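Local coordinates for ABC transporter substrate-binding protein (Rhizobium radiobacter, PDB 6TFX) that binds the mannityl-opine mannopinic acid as the periplasmic solute-binding protein of an ABC import system, at residues Q171-Q176 with T182-A187; V77-G82 with I147-A152; K151-K154 with D159-R162. One frame throughout, in Å; residues are numbered along the deposited sequence.

How the contacts relate
Following the chain from its N terminus, residues 77-82 come first, in the loop between strand 68-73 and helix 88-98. Contact 2 closes the longest loop by bringing residues 147-152, which lead into helix 150-156, back to them. Contact 3 begins on the residues where contact 2 ends and folds residues 159-162 back against the same helix. Contact 1 then closes the hairpin of strands 170-176 and 180-185. The three follow in series, contacts 2 and 3 overlapping only at their shared Lys151 and Ala152. Their side chains nevertheless meet: Ile148 and Pro149 pack on Phe160, Gln80 lies against Gln171 and Asn186, and Ile175 touches Arg162, so loop, helix and hairpin form one continuous region.

Contact 1. Residues Q171-Q176 with T182-A187; sequences QVESIQ and TLTANA
Gln171 and Thr184 face each other as a hydrogen-bonded pair of an antiparallel hairpin, their side chains on the same face of the sheet. Gln171 CG sits between its backbone N and carbonyl carbon (chi1 58°), and the bend at chi2 swings the amide along the partner strand. There Gln171 NE2 donates to Thr184 OG1 at 3.2 Å, with the hydroxyl oxygen in the amide plane. A water accepts from the same NE2 and from Ala187 N. On the reverse face Val172 CG2 lies 4.4 Å from Leu183 CD2, an apolar pair that helix 26-35 covers.

Between Val172 and Ser174 the register slips by one: Glu173 and Ser174 both face Thr182, a classic beta bulge. Thr182 O takes a bond of 2.8 Å from Glu173 N and a weak one from Ser174 N. At the bulge the Glu173 side chain heads toward the other strand and crosses that of Thr184 at about a right angle, Glu173 OE2 lying 3.4 Å from Thr184 CG2. Near the turn Ser174 OG donates to Gln176 OE1 at 2.7 Å, on a lone pair in the carbonyl plane, while Gln176 NE2 bonds Ser180 OG and, weakly, Thr182 OG1. Threonines suit this partly exposed face, since each offers a methyl for packing and a hydroxyl that accepts a glutamine N-H, and the hairpin is thus tied by side chains as well as backbone.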
loop_
_atom_site.group_PDB
_atom_site.type_symbol
_atom_site.label_atom_id
_atom_site.label_comp_id
_atom_site.label_asym_id
_atom_site.label_seq_id
_atom_site.Cartn_x
_atom_site.Cartn_y
_atom_site.Cartn_z
ATOM N N GLN A 171 9.482 3.165 19.180
ATOM C CA GLN A 171 9.423 4.622 19.022
ATOM C C GLN A 171 10.612 5.087 18.243
ATOM O O GLN A 171 11.673 4.477 18.310
ATOM C CB GLN A 171 9.409 5.326 20.392
ATOM C CG GLN A 171 10.630 4.987 21.267
ATOM C CD GLN A 171 10.263 4.840 22.717
ATOM O OE1 GLN A 171 9.166 5.202 23.146
ATOM N NE2 GLN A 171 11.166 4.277 23.501
ATOM N N VAL A 172 10.465 6.215 17.548
ATOM C CA VAL A 172 11.576 6.765 16.796
ATOM C C VAL A 172 12.462 7.526 17.761
ATOM O O VAL A 172 12.015 8.517 18.345
ATOM C CB VAL A 172 11.104 7.637 15.612
ATOM C CG1 VAL A 172 12.272 8.384 14.961
ATOM C CG2 VAL A 172 10.363 6.792 14.584
ATOM N N GLU A 173 13.694 7.040 17.957
ATOM C CA GLU A 173 14.653 7.733 18.817
ATOM C C GLU A 173 15.333 8.860 18.021
ATOM O O GLU A 173 15.498 9.973 18.538
ATOM C CB GLU A 173 15.687 6.747 19.358
ATOM C CG GLU A 173 16.661 7.381 20.339
ATOM C CD GLU A 173 17.682 6.405 20.883
ATOM O OE1 GLU A 173 18.634 6.060 20.144
ATOM O OE2 GLU A 173 17.528 5.982 22.050
ATOM N N SER A 174 15.744 8.561 16.773
ATOM C CA SER A 174 16.408 9.519 15.890
ATOM C C SER A 174 16.332 9.088 14.429
ATOM O O SER A 174 16.173 7.892 14.127
ATOM C CB SER A 174 17.871 9.674 16.294
ATOM O OG SER A 174 18.588 8.453 16.195
ATOM N N ILE A 175 16.481 10.075 13.515
ATOM C CA ILE A 175 16.552 9.824 12.084
ATOM C C ILE A 175 17.898 10.376 11.635
ATOM O O ILE A 175 18.250 11.500 12.004
ATOM C CB ILE A 175 15.366 10.448 11.301
ATOM C CG1 ILE A 175 14.004 9.856 11.776
ATOM C CG2 ILE A 175 15.550 10.272 9.771
ATOM C CD1 ILE A 175 12.746 10.649 11.311
ATOM N N GLN A 176 18.665 9.571 10.885
ATOM C CA GLN A 176 19.951 9.969 10.303
ATOM C C GLN A 176 19.548 10.111 8.816
ATOM O O GLN A 176 19.417 9.084 8.131
ATOM C CB GLN A 176 21.013 8.856 10.525
ATOM C CG GLN A 176 21.463 8.645 11.988
ATOM C CD GLN A 176 20.411 8.158 12.982
ATOM O OE1 GLN A 176 20.159 8.802 14.007
ATOM N NE2 GLN A 176 19.772 7.011 12.725
ATOM N N THR A 182 16.556 5.073 13.761
ATOM C CA THR A 182 16.836 4.296 14.950
ATOM C C THR A 182 15.570 4.259 15.748
ATOM O O THR A 182 15.065 5.312 16.176
ATOM C CB THR A 182 17.988 4.900 15.798
ATOM O OG1 THR A 182 19.147 5.015 14.974
ATOM C CG2 THR A 182 18.327 4.029 17.037
ATOM N N LEU A 183 15.030 3.050 15.937
ATOM C CA LEU A 183 13.850 2.869 16.779
ATOM C C LEU A 183 14.255 2.141 18.053
ATOM O O LEU A 183 15.171 1.308 18.033
ATOM C CB LEU A 183 12.752 2.077 16.062
ATOM C CG LEU A 183 12.218 2.698 14.749
ATOM C CD1 LEU A 183 12.965 2.140 13.550
ATOM C CD2 LEU A 183 10.732 2.452 14.610
ATOM N N THR A 184 13.604 2.478 19.173
ATOM C CA THR A 184 13.894 1.804 20.426
ATOM C C THR A 184 12.592 1.230 20.975
ATOM O O THR A 184 11.510 1.722 20.657
ATOM C CB THR A 184 14.566 2.751 21.428
ATOM O OG1 THR A 184 13.696 3.851 21.662
ATOM C CG2 THR A 184 15.915 3.244 20.951
ATOM N N ALA A 185 12.700 0.193 21.807
ATOM C CA ALA A 185 11.518 -0.438 22.390
ATOM C C ALA A 185 10.771 0.552 23.260
ATOM O O ALA A 185 11.393 1.305 24.015
ATOM C CB ALA A 185 11.937 -1.633 23.229
ATOM N N ASN A 186 9.435 0.551 23.151
ATOM C CA ASN A 186 8.578 1.337 24.007
ATOM C C ASN A 186 8.452 0.497 25.296
ATOM O O ASN A 186 7.687 -0.474 25.339
ATOM C CB ASN A 186 7.232 1.581 23.338
ATOM C CG ASN A 186 6.153 2.143 24.244
ATOM O OD1 ASN A 186 6.399 2.536 25.397
ATOM N ND2 ASN A 186 4.931 2.203 23.732
ATOM N N ALA A 187 9.225 0.862 26.339
ATOM C CA ALA A 187 9.251 0.108 27.610
ATOM C C ALA A 187 7.873 -0.035 28.304
ATOM O O ALA A 187 7.681 -0.950 29.116
ATOM C CB ALA A 187 10.263 0.734 28.570
HETATM O O HOH W 1 10.405 3.551 26.496
#

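Contact 2. Residues V77-G82 with I147-A152; sequences VKWQGG and IIPKKA
Trp79 lays one face of its indole against Pro149, whose CG stands 3.6 Å from the centroid of the six-membered ring and only 10° off its normal, a CH-pi contact. Pro149 CB comes equally close to Trp79 CE2, so the pyrrolidine covers the middle of the bicycle. The far end of the ring reaches the preceding backbone: Trp79 CH2 is 3.3 Å from Ile148 C, Ile147 O lies at the edge near the ring plane, and Ile147 CG2 touches CH2 at 3.9 Å.

A second shell fixes this position. Trp79 NE1 donates to Asp90 OD2 on helix 88-98, while Asp90 OD1 receives Lys150 N in the first turn of helix 150-156. One carboxylate therefore serves both partners, and Phe167 meets the indole obliquely. Proline suits the N-cap position, where its lack of an N-H costs no helical bond and its ring carbons give a rigid apolar surface. Tryptophan offers a broad face for those carbons along with one N-H that needs a partner in this buried place. With Pro149 CB and CG set against the pi face, the attraction between the loop and the start of the helix is mostly dispersion, probably with a small electrostatic part from their C-H groups.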
loop_
_atom_site.group_PDB
_atom_site.type_symbol
_atom_site.label_atom_id
_atom_site.label_comp_id
_atom_site.label_asym_id
_atom_site.label_seq_id
_atom_site.Cartn_x
_atom_site.Cartn_y
_atom_site.Cartn_z
ATOM N N VAL A 77 -3.283 2.520 28.499
ATOM C CA VAL A 77 -2.423 2.400 27.319
ATOM C C VAL A 77 -1.700 3.734 27.316
ATOM O O VAL A 77 -2.354 4.778 27.353
ATOM C CB VAL A 77 -3.169 2.182 25.985
ATOM C CG1 VAL A 77 -2.204 2.251 24.797
ATOM C CG2 VAL A 77 -3.915 0.852 25.986
ATOM N N LYS A 78 -0.380 3.705 27.334
ATOM C CA LYS A 78 0.407 4.927 27.398
ATOM C C LYS A 78 0.983 5.333 26.047
ATOM O O LYS A 78 1.508 4.485 25.303
ATOM C CB LYS A 78 1.599 4.753 28.367
ATOM C CG LYS A 78 1.265 4.137 29.724
ATOM C CD LYS A 78 0.659 5.118 30.701
ATOM C CE LYS A 78 0.321 4.409 31.988
ATOM N NZ LYS A 78 -0.475 5.271 32.895
ATOM N N TRP A 79 0.985 6.643 25.781
ATOM C CA TRP A 79 1.656 7.155 24.606
ATOM C C TRP A 79 3.155 7.034 24.851
ATOM O O TRP A 79 3.593 7.071 25.996
ATOM C CB TRP A 79 1.340 8.649 24.415
ATOM C CG TRP A 79 -0.042 8.911 23.902
ATOM C CD1 TRP A 79 -1.044 9.587 24.537
ATOM C CD2 TRP A 79 -0.554 8.552 22.602
ATOM N NE1 TRP A 79 -2.147 9.686 23.704
ATOM C CE2 TRP A 79 -1.882 9.028 22.527
ATOM C CE3 TRP A 79 -0.024 7.845 21.503
ATOM C CZ2 TRP A 79 -2.698 8.807 21.397
ATOM C CZ3 TRP A 79 -0.822 7.636 20.384
ATOM C CH2 TRP A 79 -2.138 8.129 20.333
ATOM N N GLN A 80 3.936 6.960 23.775
ATOM C CA GLN A 80 5.392 7.016 23.888
ATOM C C GLN A 80 5.779 8.441 24.336
ATOM O O GLN A 80 4.994 9.369 24.165
ATOM C CB GLN A 80 6.003 6.828 22.503
ATOM C CG GLN A 80 5.901 5.378 22.004
ATOM C CD GLN A 80 5.859 5.278 20.501
ATOM O OE1 GLN A 80 6.104 6.247 19.768
ATOM N NE2 GLN A 80 5.488 4.093 20.007
ATOM N N GLY A 81 7.006 8.594 24.834
ATOM C CA GLY A 81 7.592 9.886 25.174
ATOM C C GLY A 81 6.991 10.671 26.325
ATOM O O GLY A 81 7.357 11.833 26.509
ATOM N N GLY A 82 6.123 10.064 27.121
ATOM C CA GLY A 82 5.548 10.739 28.294
ATOM C C GLY A 82 4.287 11.550 28.039
ATOM O O GLY A 82 3.871 12.323 28.911
ATOM N N ILE A 147 -4.039 5.644 15.417
ATOM C CA ILE A 147 -4.363 6.714 16.355
ATOM C C ILE A 147 -3.108 7.497 16.722
ATOM O O ILE A 147 -2.086 6.915 17.064
ATOM C CB ILE A 147 -5.098 6.166 17.602
ATOM C CG1 ILE A 147 -6.321 5.295 17.216
ATOM C CG2 ILE A 147 -5.481 7.291 18.591
ATOM C CD1 ILE A 147 -7.411 5.995 16.331
ATOM N N ILE A 148 -3.218 8.821 16.673
ATOM C CA ILE A 148 -2.122 9.723 17.050
ATOM C C ILE A 148 -2.533 10.624 18.244
ATOM O O ILE A 148 -3.737 10.775 18.498
ATOM C CB ILE A 148 -1.573 10.551 15.861
ATOM C CG1 ILE A 148 -2.542 11.692 15.455
ATOM C CG2 ILE A 148 -1.232 9.637 14.677
ATOM C CD1 ILE A 148 -2.027 12.593 14.323
ATOM N N PRO A 149 -1.556 11.236 18.959
ATOM C CA PRO A 149 -1.915 12.041 20.136
ATOM C C PRO A 149 -2.304 13.455 19.749
ATOM O O PRO A 149 -1.554 14.137 19.056
ATOM C CB PRO A 149 -0.654 12.007 21.022
ATOM C CG PRO A 149 0.392 11.270 20.234
ATOM C CD PRO A 149 -0.087 11.127 18.824
ATOM N N LYS A 150 -3.481 13.889 20.215
ATOM C CA LYS A 150 -3.989 15.234 19.973
ATOM C C LYS A 150 -2.940 16.278 20.373
ATOM O O LYS A 150 -2.613 17.144 19.564
ATOM C CB LYS A 150 -5.278 15.434 20.794
ATOM C CG LYS A 150 -6.041 16.723 20.503
ATOM C CD LYS A 150 -7.291 16.735 21.372
ATOM C CE LYS A 150 -8.242 17.866 21.083
ATOM N NZ LYS A 150 -9.465 17.752 21.932
ATOM N N LYS A 151 -2.402 16.186 21.602
ATOM C CA LYS A 151 -1.419 17.185 22.089
ATOM C C LYS A 151 -0.137 17.221 21.283
ATOM O O LYS A 151 0.377 18.316 21.000
ATOM C CB LYS A 151 -1.058 16.951 23.554
ATOM C CG LYS A 151 -2.195 17.101 24.559
ATOM C CD LYS A 151 -1.666 17.315 25.994
ATOM C CE LYS A 151 -0.869 16.189 26.636
ATOM N NZ LYS A 151 -0.895 16.273 28.117
ATOM N N ALA A 152 0.382 16.048 20.901
ATOM C CA ALA A 152 1.629 15.988 20.138
ATOM C C ALA A 152 1.459 16.549 18.740
ATOM O O ALA A 152 2.303 17.328 18.283
ATOM C CB ALA A 152 2.145 14.567 20.085
#

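Contact 3. Residues K151-K154 with D159-R162; sequences KAFK and DFKR
Phe153, on helix 150-156, and Phe160, in the loop that follows it, bring their CA atoms within 6.1 Å as the chain doubles back over a short connection. The two side chains cross at about a right angle, and their rings form an offset edge-to-face pair with centroids 5.3 Å apart and planes at 65°. Phe153 supplies the edge. Its CD1 stands over the face of Phe160, displaced toward the rim, 3.6 Å from CG of that ring, and CE1 continues past the same end toward Phe160 CB. Both phenylalanines carry CG anti to the backbone N (chi1 -169° and -174°), a setting that on the helix sends the Phe153 ring off toward the following loop and on Phe160 sends the ring back toward the helix.

Ala152 fills in beside them: its CB lies near the plane of the Phe160 ring, at the edge, 4.1 Å from CE2. Its lone methyl suits a place where the neighbouring ring passes close to the helix backbone.

The chain leaving helix 150-156 thus folds back against the flank of that short helix, within the family 5 solute-binding fold and away from the opine and magnesium sites. Arg162 N bonds back to Asp159 O at 3.1 Å, closing a beta turn with Phe160 and Lys161 at its two central positions.

Beyond the pair, Phe153 also receives Lys97 of helix 88-98 in a cation-pi contact and packs on Phe93, while Phe160 touches Tyr36. Phenylalanine fits both positions because a flat hydrocarbon ring can present its weakly positive C-H rim to one neighbour and its electron-rich face to another. Here Phe160 probably receives the positive rim of Phe153, which the Lys97 charge may make slightly more positive.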
loop_
_atom_site.group_PDB
_atom_site.type_symbol
_atom_site.label_atom_id
_atom_site.label_comp_id
_atom_site.label_asym_id
_atom_site.label_seq_id
_atom_site.Cartn_x
_atom_site.Cartn_y
_atom_site.Cartn_z
ATOM N N LYS A 151 -2.402 16.186 21.602
ATOM C CA LYS A 151 -1.419 17.185 22.089
ATOM C C LYS A 151 -0.137 17.221 21.283
ATOM O O LYS A 151 0.377 18.316 21.000
ATOM C CB LYS A 151 -1.058 16.951 23.554
ATOM C CG LYS A 151 -2.195 17.101 24.559
ATOM C CD LYS A 151 -1.666 17.315 25.994
ATOM C CE LYS A 151 -0.869 16.189 26.636
ATOM N NZ LYS A 151 -0.895 16.273 28.117
ATOM N N ALA A 152 0.382 16.048 20.901
ATOM C CA ALA A 152 1.629 15.988 20.138
ATOM C C ALA A 152 1.459 16.549 18.740
ATOM O O ALA A 152 2.303 17.328 18.283
ATOM C CB ALA A 152 2.145 14.567 20.085
ATOM N N PHE A 153 0.378 16.167 18.062
ATOM C CA PHE A 153 0.173 16.679 16.712
ATOM C C PHE A 153 -0.108 18.179 16.730
ATOM O O PHE A 153 0.477 18.920 15.920
ATOM C CB PHE A 153 -0.950 15.921 15.969
ATOM C CG PHE A 153 -0.911 16.311 14.506
ATOM C CD1 PHE A 153 -0.020 15.693 13.627
ATOM C CD2 PHE A 153 -1.701 17.352 14.025
ATOM C CE1 PHE A 153 0.084 16.117 12.300
ATOM C CE2 PHE A 153 -1.607 17.768 12.690
ATOM C CZ PHE A 153 -0.702 17.161 11.846
ATOM N N LYS A 154 -0.983 18.639 17.667
ATOM C CA LYS A 154 -1.332 20.075 17.751
ATOM C C LYS A 154 -0.120 20.957 17.912
ATOM O O LYS A 154 -0.092 22.043 17.340
ATOM C CB LYS A 154 -2.342 20.336 18.880
ATOM C CG LYS A 154 -3.780 20.068 18.427
ATOM C CD LYS A 154 -4.810 20.446 19.494
ATOM C CE LYS A 154 -6.188 20.680 18.906
ATOM N NZ LYS A 154 -6.796 19.441 18.364
ATOM N N ASP A 159 6.228 19.389 11.869
ATOM C CA ASP A 159 7.388 18.600 12.283
ATOM C C ASP A 159 6.998 17.207 12.789
ATOM O O ASP A 159 7.874 16.354 12.954
ATOM C CB ASP A 159 8.203 19.343 13.354
ATOM C CG ASP A 159 9.709 19.274 13.123
ATOM O OD1 ASP A 159 10.137 19.352 11.941
ATOM O OD2 ASP A 159 10.461 19.173 14.120
ATOM N N PHE A 160 5.696 16.956 13.015
ATOM C CA PHE A 160 5.256 15.645 13.509
ATOM C C PHE A 160 5.687 14.520 12.565
ATOM O O PHE A 160 6.063 13.446 13.032
ATOM C CB PHE A 160 3.734 15.619 13.721
ATOM C CG PHE A 160 3.200 14.356 14.359
ATOM C CD1 PHE A 160 2.790 13.280 13.576
ATOM C CD2 PHE A 160 3.108 14.242 15.741
ATOM C CE1 PHE A 160 2.288 12.120 14.165
ATOM C CE2 PHE A 160 2.616 13.071 16.335
ATOM C CZ PHE A 160 2.226 12.013 15.541
ATOM N N LYS A 161 5.633 14.766 11.241
ATOM C CA LYS A 161 5.998 13.753 10.220
ATOM C C LYS A 161 7.445 13.211 10.367
ATOM O O LYS A 161 7.734 12.113 9.879
ATOM C CB LYS A 161 5.741 14.286 8.806
ATOM C CG LYS A 161 6.590 15.503 8.445
ATOM C CD LYS A 161 6.488 15.897 6.955
ATOM C CE LYS A 161 5.204 16.600 6.567
ATOM N NZ LYS A 161 5.075 17.935 7.199
ATOM N N ARG A 162 8.342 13.975 11.048
ATOM C CA ARG A 162 9.721 13.521 11.290
ATOM C C ARG A 162 9.998 13.275 12.793
ATOM O O ARG A 162 11.077 12.809 13.148
ATOM C CB ARG A 162 10.750 14.477 10.648
ATOM C CG ARG A 162 10.719 14.444 9.114
ATOM C CD ARG A 162 11.958 15.059 8.468
ATOM N NE ARG A 162 13.085 14.116 8.387
ATOM C CZ ARG A 162 13.316 13.302 7.361
ATOM N NH1 ARG A 162 12.498 13.291 6.314
ATOM N NH2 ARG A 162 14.364 12.489 7.374
#